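Local atomic coordinates of uncharacterized metal-dependent hydrolase (Pyrococcus furiosus, PDB entry 3ICJ), a protein that probably hydrolyses carbon-nitrogen bonds other than peptide bonds, as a zinc-dependent member of the amidohydrolase family whose natural substrate is not established. Residues A[303-316]-A[403-415]. Numbering follows the deposited sequence.
Sequences LGARTALLSEPYTD and WWIVNRVGEERAK
Arg408 and Arg413 reach into the long loop 303-316 and bind its backbone carbonyls. Bent at chi2 (-71°), Arg408 lays its guanidinium between the Trp404 ring on one face and Arg306 NH2 on the other; in its plane, NE donates to Leu303 O (3.0 Å) and NH1 to Gly304 O (3.0 Å), the latter on a lone pair. The closeness of the two guanidiniums is probably offset by Asp316, which salt-bridges both: Arg306 grips its carboxylate side-on, while Arg408 NH2 makes a weak, bent bond (122°) to Asp316 OD2. Beside this pair the packing is close and apolar: Gly304 CA makes a CH-pi contact over the six-membered ring of Trp404, and buried Leu303, its side chain about 8 Å from that of the zinc ligand His373, meets Ile405. Toward solvent, by exposed Glu312 and Thr315, polar bonds predominate. There Arg413 NH1 binds Glu312 O (3.0 Å) and a water, NH2 takes Pro313 O (2.8 Å) and Thr315 OG1 (3.1 Å), and NE returns to Val409 O. A leucine in place of Arg413 would probably leave these loop oxygens without its N-H donors and 312-313 less firmly held. Two arginines thus hold an irregular loop largely through main-chain oxygens, Asp316 probably offsetting the charge of Arg306 and Arg408.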
ATOM      1  N   LEU A 303      -7.828 -10.843  -9.373  1.00 35.19           N
ATOM      2  CA  LEU A 303      -9.117 -11.192  -9.987  1.00 38.52           C
ATOM      3  C   LEU A 303      -9.363 -10.504 -11.332  1.00 40.20           C
ATOM      4  O   LEU A 303      -9.986 -11.093 -12.216  1.00 35.69           O
ATOM      5  CB  LEU A 303     -10.279 -10.917  -9.035  1.00 36.86           C
ATOM      6  CG  LEU A 303     -10.368 -11.885  -7.857  1.00 35.61           C
ATOM      7  CD1 LEU A 303     -11.231 -11.285  -6.727  1.00 36.17           C
ATOM      8  CD2 LEU A 303     -10.871 -13.238  -8.274  1.00 34.72           C
ATOM      9  N   GLY A 304      -8.845  -9.281 -11.490  1.00 36.59           N
ATOM     10  CA  GLY A 304      -9.020  -8.519 -12.731  1.00 39.77           C
ATOM     11  C   GLY A 304      -8.378  -9.186 -13.924  1.00 39.79           C
ATOM     12  O   GLY A 304      -8.951  -9.227 -15.010  1.00 37.17           O
ATOM     13  N   ALA A 305      -7.188  -9.731 -13.700  1.00 38.51           N
ATOM     14  CA  ALA A 305      -6.427 -10.403 -14.734  1.00 36.61           C
ATOM     15  C   ALA A 305      -6.753 -11.906 -14.799  1.00 34.32           C
ATOM     16  O   ALA A 305      -6.248 -12.617 -15.672  1.00 36.94           O
ATOM     17  CB  ALA A 305      -4.915 -10.151 -14.530  1.00 38.21           C
ATOM     18  N   ARG A 306      -7.628 -12.378 -13.904  1.00 33.69           N
ATOM     19  CA  ARG A 306      -7.979 -13.816 -13.788  1.00 34.45           C
ATOM     20  C   ARG A 306      -6.768 -14.682 -13.400  1.00 33.78           C
ATOM     21  O   ARG A 306      -6.674 -15.857 -13.788  1.00 35.82           O
ATOM     22  CB  ARG A 306      -8.683 -14.389 -15.041  1.00 35.92           C
ATOM     23  CG  ARG A 306      -9.919 -13.612 -15.486  1.00 28.87           C
ATOM     24  CD  ARG A 306     -10.814 -14.421 -16.406  1.00 35.94           C
ATOM     25  NE  ARG A 306     -11.942 -13.596 -16.835  1.00 37.15           N
ATOM     26  CZ  ARG A 306     -11.899 -12.720 -17.835  1.00 46.18           C
ATOM     27  NH1 ARG A 306     -10.797 -12.595 -18.568  1.00 42.18           N
ATOM     28  NH2 ARG A 306     -12.969 -11.984 -18.118  1.00 37.99           N
ATOM     29  N   THR A 307      -5.849 -14.089 -12.639  1.00 31.71           N
ATOM     30  CA  THR A 307      -4.663 -14.803 -12.149  1.00 39.85           C
ATOM     31  C   THR A 307      -4.687 -15.083 -10.634  1.00 35.29           C
ATOM     32  O   THR A 307      -3.809 -15.770 -10.107  1.00 36.79           O
ATOM     33  CB  THR A 307      -3.356 -14.091 -12.553  1.00 39.25           C
ATOM     34  OG1 THR A 307      -3.441 -12.715 -12.182  1.00 36.03           O
ATOM     35  CG2 THR A 307      -3.105 -14.194 -14.090  1.00 39.40           C
ATOM     36  N   ALA A 308      -5.710 -14.577  -9.948  1.00 36.76           N
ATOM     37  CA  ALA A 308      -5.992 -14.953  -8.559  1.00 32.97           C
ATOM     38  C   ALA A 308      -6.408 -16.413  -8.561  1.00 34.33           C
ATOM     39  O   ALA A 308      -7.173 -16.837  -9.440  1.00 34.07           O
ATOM     40  CB  ALA A 308      -7.117 -14.089  -7.993  1.00 29.51           C
ATOM     41  N   LEU A 309      -5.891 -17.188  -7.609  1.00 36.29           N
ATOM     42  CA  LEU A 309      -6.048 -18.658  -7.631  1.00 33.79           C
ATOM     43  C   LEU A 309      -7.329 -19.114  -6.954  1.00 35.55           C
ATOM     44  O   LEU A 309      -7.445 -19.007  -5.742  1.00 36.73           O
ATOM     45  CB  LEU A 309      -4.832 -19.351  -6.986  1.00 30.87           C
ATOM     46  CG  LEU A 309      -4.749 -20.876  -7.215  1.00 33.51           C
ATOM     47  CD1 LEU A 309      -4.339 -21.226  -8.665  1.00 38.82           C
ATOM     48  CD2 LEU A 309      -3.777 -21.513  -6.218  1.00 30.53           C
ATOM     49  N   LEU A 310      -8.262 -19.663  -7.746  1.00 29.55           N
ATOM     50  CA  LEU A 310      -9.590 -20.051  -7.282  1.00 31.54           C
ATOM     51  C   LEU A 310      -9.630 -21.565  -7.176  1.00 33.49           C
ATOM     52  O   LEU A 310      -8.845 -22.249  -7.863  1.00 32.74           O
ATOM     53  CB  LEU A 310     -10.676 -19.594  -8.281  1.00 30.44           C
ATOM     54  CG  LEU A 310     -10.829 -18.110  -8.652  1.00 38.54           C
ATOM     55  CD1 LEU A 310     -12.048 -17.910  -9.582  1.00 32.63           C
ATOM     56  CD2 LEU A 310     -10.975 -17.272  -7.394  1.00 30.84           C
ATOM     57  N   SER A 311     -10.518 -22.086  -6.325  1.00 33.13           N
ATOM     58  CA  SER A 311     -10.661 -23.538  -6.202  0.50 33.88           C
ATOM     59  C   SER A 311     -11.528 -24.137  -7.316  1.00 37.50           C
ATOM     60  O   SER A 311     -11.421 -25.333  -7.601  1.00 35.20           O
ATOM     61  CB  SER A 311     -11.102 -23.986  -4.790  0.50 33.29           C
ATOM     62  OG  SER A 311     -12.279 -23.345  -4.336  0.50 31.88           O
ATOM     63  N   GLU A 312     -12.353 -23.306  -7.960  1.00 35.79           N
ATOM     64  CA  GLU A 312     -13.135 -23.712  -9.139  0.50 36.23           C
ATOM     65  C   GLU A 312     -12.915 -22.698 -10.267  1.00 34.36           C
ATOM     66  O   GLU A 312     -12.547 -21.556  -9.993  1.00 37.40           O
ATOM     67  CB  GLU A 312     -14.621 -23.826  -8.784  0.50 37.82           C
ATOM     68  CG  GLU A 312     -15.002 -25.156  -8.140  0.50 42.83           C
ATOM     69  CD  GLU A 312     -15.180 -26.269  -9.161  0.50 46.87           C
ATOM     70  OE1 GLU A 312     -14.282 -27.122  -9.270  0.50 40.66           O
ATOM     71  OE2 GLU A 312     -16.217 -26.287  -9.862  0.50 53.72           O
ATOM     72  N   PRO A 313     -13.142 -23.099 -11.549  1.00 33.73           N
ATOM     73  CA  PRO A 313     -12.818 -22.107 -12.607  1.00 33.68           C
ATOM     74  C   PRO A 313     -13.595 -20.773 -12.595  1.00 35.99           C
ATOM     75  O   PRO A 313     -14.686 -20.694 -12.014  1.00 34.17           O
ATOM     76  CB  PRO A 313     -13.091 -22.884 -13.912  1.00 35.19           C
ATOM     77  CG  PRO A 313     -12.914 -24.336 -13.527  1.00 40.59           C
ATOM     78  CD  PRO A 313     -13.485 -24.420 -12.143  1.00 33.63           C
ATOM     79  N   TYR A 314     -13.012 -19.736 -13.204  1.00 28.20           N
ATOM     80  CA  TYR A 314     -13.674 -18.419 -13.332  1.00 35.09           C
ATOM     81  C   TYR A 314     -15.031 -18.547 -14.017  1.00 34.76           C
ATOM     82  O   TYR A 314     -15.195 -19.323 -14.963  1.00 34.09           O
ATOM     83  CB  TYR A 314     -12.792 -17.397 -14.083  1.00 28.79           C
ATOM     84  CG  TYR A 314     -11.718 -16.794 -13.202  1.00 32.39           C
ATOM     85  CD1 TYR A 314     -10.528 -17.482 -12.950  1.00 26.99           C
ATOM     86  CD2 TYR A 314     -11.905 -15.548 -12.599  1.00 30.50           C
ATOM     87  CE1 TYR A 314      -9.544 -16.962 -12.129  1.00 27.21           C
ATOM     88  CE2 TYR A 314     -10.938 -15.008 -11.772  1.00 33.17           C
ATOM     89  CZ  TYR A 314      -9.765 -15.721 -11.531  1.00 36.28           C
ATOM     90  OH  TYR A 314      -8.808 -15.173 -10.726  1.00 34.87           O
ATOM     91  N   THR A 315     -16.009 -17.805 -13.514  1.00 34.89           N
ATOM     92  CA  THR A 315     -17.343 -17.804 -14.118  1.00 35.66           C
ATOM     93  C   THR A 315     -17.290 -17.265 -15.551  1.00 36.40           C
ATOM     94  O   THR A 315     -17.967 -17.786 -16.426  1.00 34.70           O
ATOM     95  CB  THR A 315     -18.356 -17.033 -13.234  1.00 35.68           C
ATOM     96  OG1 THR A 315     -18.347 -17.604 -11.929  1.00 38.43           O
ATOM     97  CG2 THR A 315     -19.791 -17.107 -13.798  1.00 31.84           C
ATOM     98  N   ASP A 316     -16.463 -16.251 -15.791  1.00 36.94           N
ATOM     99  CA  ASP A 316     -16.321 -15.675 -17.135  1.00 41.28           C
ATOM    100  C   ASP A 316     -15.082 -16.130 -17.921  1.00 42.56           C
ATOM    101  O   ASP A 316     -14.710 -15.490 -18.907  1.00 34.42           O
ATOM    102  CB  ASP A 316     -16.398 -14.136 -17.080  1.00 40.89           C
ATOM    103  CG  ASP A 316     -15.236 -13.503 -16.308  1.00 42.45           C
ATOM    104  OD1 ASP A 316     -14.424 -14.225 -15.672  1.00 35.07           O
ATOM    105  OD2 ASP A 316     -15.124 -12.256 -16.353  1.00 35.84           O
ATOM    106  N   TRP A 403     -15.989  -3.482  -9.810  1.00 38.96           N
ATOM    107  CA  TRP A 403     -17.414  -3.663 -10.114  1.00 44.17           C
ATOM    108  C   TRP A 403     -17.672  -5.014 -10.809  1.00 45.58           C
ATOM    109  O   TRP A 403     -18.795  -5.511 -10.827  1.00 47.03           O
ATOM    110  CB  TRP A 403     -17.922  -2.499 -10.995  1.00 45.42           C
ATOM    111  CG  TRP A 403     -17.160  -2.374 -12.311  1.00 52.34           C
ATOM    112  CD1 TRP A 403     -16.093  -1.556 -12.558  1.00 48.79           C
ATOM    113  CD2 TRP A 403     -17.393  -3.106 -13.539  1.00 50.43           C
ATOM    114  NE1 TRP A 403     -15.645  -1.732 -13.846  1.00 47.76           N
ATOM    115  CE2 TRP A 403     -16.421  -2.674 -14.473  1.00 50.83           C
ATOM    116  CE3 TRP A 403     -18.325  -4.080 -13.935  1.00 49.02           C
ATOM    117  CZ2 TRP A 403     -16.354  -3.178 -15.782  1.00 49.49           C
ATOM    118  CZ3 TRP A 403     -18.250  -4.589 -15.234  1.00 50.15           C
ATOM    119  CH2 TRP A 403     -17.276  -4.131 -16.143  1.00 48.69           C
ATOM    120  N   TRP A 404     -16.616  -5.590 -11.386  1.00 42.29           N
ATOM    121  CA  TRP A 404     -16.694  -6.817 -12.174  1.00 42.00           C
ATOM    122  C   TRP A 404     -16.564  -8.116 -11.364  1.00 41.87           C
ATOM    123  O   TRP A 404     -16.420  -9.198 -11.952  1.00 36.15           O
ATOM    124  CB  TRP A 404     -15.634  -6.764 -13.291  1.00 39.14           C
ATOM    125  CG  TRP A 404     -14.345  -6.144 -12.841  1.00 50.94           C
ATOM    126  CD1 TRP A 404     -13.824  -4.942 -13.239  1.00 46.28           C
ATOM    127  CD2 TRP A 404     -13.425  -6.682 -11.879  1.00 43.77           C
ATOM    128  NE1 TRP A 404     -12.637  -4.708 -12.588  1.00 47.14           N
ATOM    129  CE2 TRP A 404     -12.369  -5.759 -11.748  1.00 46.45           C
ATOM    130  CE3 TRP A 404     -13.390  -7.859 -11.119  1.00 37.86           C
ATOM    131  CZ2 TRP A 404     -11.286  -5.974 -10.877  1.00 38.81           C
ATOM    132  CZ3 TRP A 404     -12.330  -8.072 -10.260  1.00 37.92           C
ATOM    133  CH2 TRP A 404     -11.288  -7.132 -10.146  1.00 54.40           C
ATOM    134  N   ILE A 405     -16.604  -8.016 -10.030  1.00 42.01           N
ATOM    135  CA  ILE A 405     -16.462  -9.195  -9.141  1.00 45.26           C
ATOM    136  C   ILE A 405     -17.463 -10.311  -9.444  1.00 41.60           C
ATOM    137  O   ILE A 405     -17.059 -11.472  -9.618  1.00 37.81           O
ATOM    138  CB  ILE A 405     -16.534  -8.822  -7.633  1.00 42.07           C
ATOM    139  CG1 ILE A 405     -15.239  -8.142  -7.183  1.00 48.64           C
ATOM    140  CG2 ILE A 405     -16.799 -10.089  -6.740  1.00 40.34           C
ATOM    141  CD1 ILE A 405     -14.217  -9.074  -6.557  1.00 45.39           C
ATOM    142  N   VAL A 406     -18.751  -9.961  -9.536  1.00 37.53           N
ATOM    143  CA  VAL A 406     -19.784 -10.944  -9.884  1.00 40.04           C
ATOM    144  C   VAL A 406     -19.535 -11.582 -11.264  1.00 30.32           C
ATOM    145  O   VAL A 406     -19.709 -12.776 -11.414  1.00 37.35           O
ATOM    146  CB  VAL A 406     -21.230 -10.383  -9.741  1.00 40.87           C
ATOM    147  CG1 VAL A 406     -22.275 -11.361 -10.314  1.00 41.08           C
ATOM    148  CG2 VAL A 406     -21.542 -10.103  -8.271  1.00 43.96           C
ATOM    149  N   ASN A 407     -19.084 -10.796 -12.239  1.00 36.27           N
ATOM    150  CA  ASN A 407     -18.709 -11.340 -13.540  1.00 37.34           C
ATOM    151  C   ASN A 407     -17.607 -12.401 -13.450  1.00 37.28           C
ATOM    152  O   ASN A 407     -17.691 -13.412 -14.138  1.00 31.96           O
ATOM    153  CB  ASN A 407     -18.298 -10.245 -14.538  1.00 38.72           C
ATOM    154  CG  ASN A 407     -19.449  -9.345 -14.937  1.00 40.21           C
ATOM    155  OD1 ASN A 407     -20.619  -9.672 -14.721  1.00 39.08           O
ATOM    156  ND2 ASN A 407     -19.118  -8.195 -15.519  1.00 37.92           N
ATOM    157  N   ARG A 408     -16.605 -12.176 -12.598  1.00 34.99           N
ATOM    158  CA  ARG A 408     -15.467 -13.114 -12.455  1.00 37.44           C
ATOM    159  C   ARG A 408     -15.809 -14.407 -11.739  1.00 34.79           C
ATOM    160  O   ARG A 408     -15.347 -15.476 -12.135  1.00 31.90           O
ATOM    161  CB  ARG A 408     -14.286 -12.463 -11.709  1.00 35.18           C
ATOM    162  CG  ARG A 408     -13.648 -11.284 -12.426  1.00 38.54           C
ATOM    163  CD  ARG A 408     -12.854 -11.731 -13.661  1.00 37.78           C
ATOM    164  NE  ARG A 408     -12.123 -10.605 -14.227  1.00 39.06           N
ATOM    165  CZ  ARG A 408     -12.651  -9.712 -15.067  1.00 40.67           C
ATOM    166  NH1 ARG A 408     -11.909  -8.709 -15.519  1.00 36.27           N
ATOM    167  NH2 ARG A 408     -13.925  -9.808 -15.438  1.00 36.12           N
ATOM    168  N   VAL A 409     -16.600 -14.306 -10.673  1.00 34.41           N
ATOM    169  CA  VAL A 409     -16.779 -15.422  -9.761  1.00 33.22           C
ATOM    170  C   VAL A 409     -18.233 -15.852  -9.547  1.00 33.63           C
ATOM    171  O   VAL A 409     -18.486 -16.877  -8.928  1.00 34.88           O
ATOM    172  CB  VAL A 409     -16.064 -15.176  -8.383  1.00 32.63           C
ATOM    173  CG1 VAL A 409     -14.578 -14.897  -8.584  1.00 30.95           C
ATOM    174  CG2 VAL A 409     -16.757 -14.074  -7.556  1.00 34.55           C
ATOM    175  N   GLY A 410     -19.187 -15.091 -10.076  1.00 30.89           N
ATOM    176  CA  GLY A 410     -20.592 -15.476  -9.982  1.00 31.21           C
ATOM    177  C   GLY A 410     -21.206 -14.986  -8.683  1.00 33.59           C
ATOM    178  O   GLY A 410     -20.492 -14.605  -7.759  1.00 33.90           O
ATOM    179  N   GLU A 411     -22.532 -15.016  -8.625  1.00 38.15           N
ATOM    180  CA  GLU A 411     -23.310 -14.554  -7.477  1.00 40.83           C
ATOM    181  C   GLU A 411     -22.993 -15.270  -6.157  1.00 37.97           C
ATOM    182  O   GLU A 411     -22.943 -14.618  -5.110  1.00 39.90           O
ATOM    183  CB  GLU A 411     -24.827 -14.653  -7.774  1.00 42.17           C
ATOM    184  CG  GLU A 411     -25.246 -13.985  -9.080  1.00 47.67           C
ATOM    185  CD  GLU A 411     -26.752 -13.763  -9.218  1.00 51.45           C
ATOM    186  OE1 GLU A 411     -27.523 -14.202  -8.336  1.00 51.58           O
ATOM    187  OE2 GLU A 411     -27.160 -13.146 -10.223  1.00 50.03           O
ATOM    188  N   GLU A 412     -22.776 -16.588  -6.201  1.00 36.62           N
ATOM    189  CA  GLU A 412     -22.524 -17.357  -4.968  1.00 37.32           C
ATOM    190  C   GLU A 412     -21.144 -17.045  -4.380  1.00 38.34           C
ATOM    191  O   GLU A 412     -21.022 -16.767  -3.189  1.00 40.47           O
ATOM    192  CB  GLU A 412     -22.696 -18.872  -5.178  1.00 41.95           C
ATOM    193  CG  GLU A 412     -24.127 -19.343  -5.474  1.00 61.13           C
ATOM    194  CD  GLU A 412     -25.162 -18.889  -4.443  1.00 67.85           C
ATOM    195  OE1 GLU A 412     -24.909 -18.999  -3.221  1.00 64.44           O
ATOM    196  OE2 GLU A 412     -26.243 -18.425  -4.866  1.00 68.66           O
ATOM    197  N   ARG A 413     -20.105 -17.044  -5.219  1.00 33.91           N
ATOM    198  CA  ARG A 413     -18.748 -16.797  -4.719  1.00 33.32           C
ATOM    199  C   ARG A 413     -18.504 -15.316  -4.410  1.00 37.31           C
ATOM    200  O   ARG A 413     -17.591 -14.978  -3.674  1.00 37.72           O
ATOM    201  CB  ARG A 413     -17.706 -17.333  -5.704  1.00 34.93           C
ATOM    202  CG  ARG A 413     -17.774 -18.842  -5.898  1.00 35.93           C
ATOM    203  CD  ARG A 413     -16.603 -19.327  -6.722  1.00 31.87           C
ATOM    204  NE  ARG A 413     -16.725 -18.923  -8.127  1.00 32.19           N
ATOM    205  CZ  ARG A 413     -15.852 -19.272  -9.062  1.00 29.65           C
ATOM    206  NH1 ARG A 413     -14.807 -20.026  -8.726  1.00 33.23           N
ATOM    207  NH2 ARG A 413     -16.020 -18.884 -10.328  1.00 37.01           N
ATOM    208  N   ALA A 414     -19.342 -14.440  -4.960  1.00 31.56           N
ATOM    209  CA  ALA A 414     -19.287 -13.000  -4.651  1.00 31.49           C
ATOM    210  C   ALA A 414     -19.610 -12.719  -3.182  1.00 34.78           C
ATOM    211  O   ALA A 414     -19.200 -11.689  -2.627  1.00 33.55           O
ATOM    212  CB  ALA A 414     -20.233 -12.243  -5.560  1.00 30.66           C
ATOM    213  N   LYS A 415     -20.325 -13.648  -2.542  1.00 32.07           N
ATOM    214  CA  LYS A 415     -20.546 -13.602  -1.093  1.00 35.19           C
ATOM    215  C   LYS A 415     -19.245 -13.723  -0.269  1.00 36.29           C
ATOM    216  O   LYS A 415     -19.187 -13.308   0.894  1.00 36.84           O
ATOM    217  CB  LYS A 415     -21.544 -14.690  -0.667  1.00 30.44           C
ATOM    218  CG  LYS A 415     -22.990 -14.494  -1.205  1.00 32.21           C
ATOM    219  CD  LYS A 415     -23.834 -15.748  -0.952  1.00 36.49           C
ATOM    220  CE  LYS A 415     -25.240 -15.578  -1.543  1.00 42.19           C
ATOM    221  NZ  LYS A 415     -25.938 -16.884  -1.604  1.00 41.18           N
TER
HETATM  222  O   HOH W   1     -13.540 -20.797  -6.262  1.00 41.67           O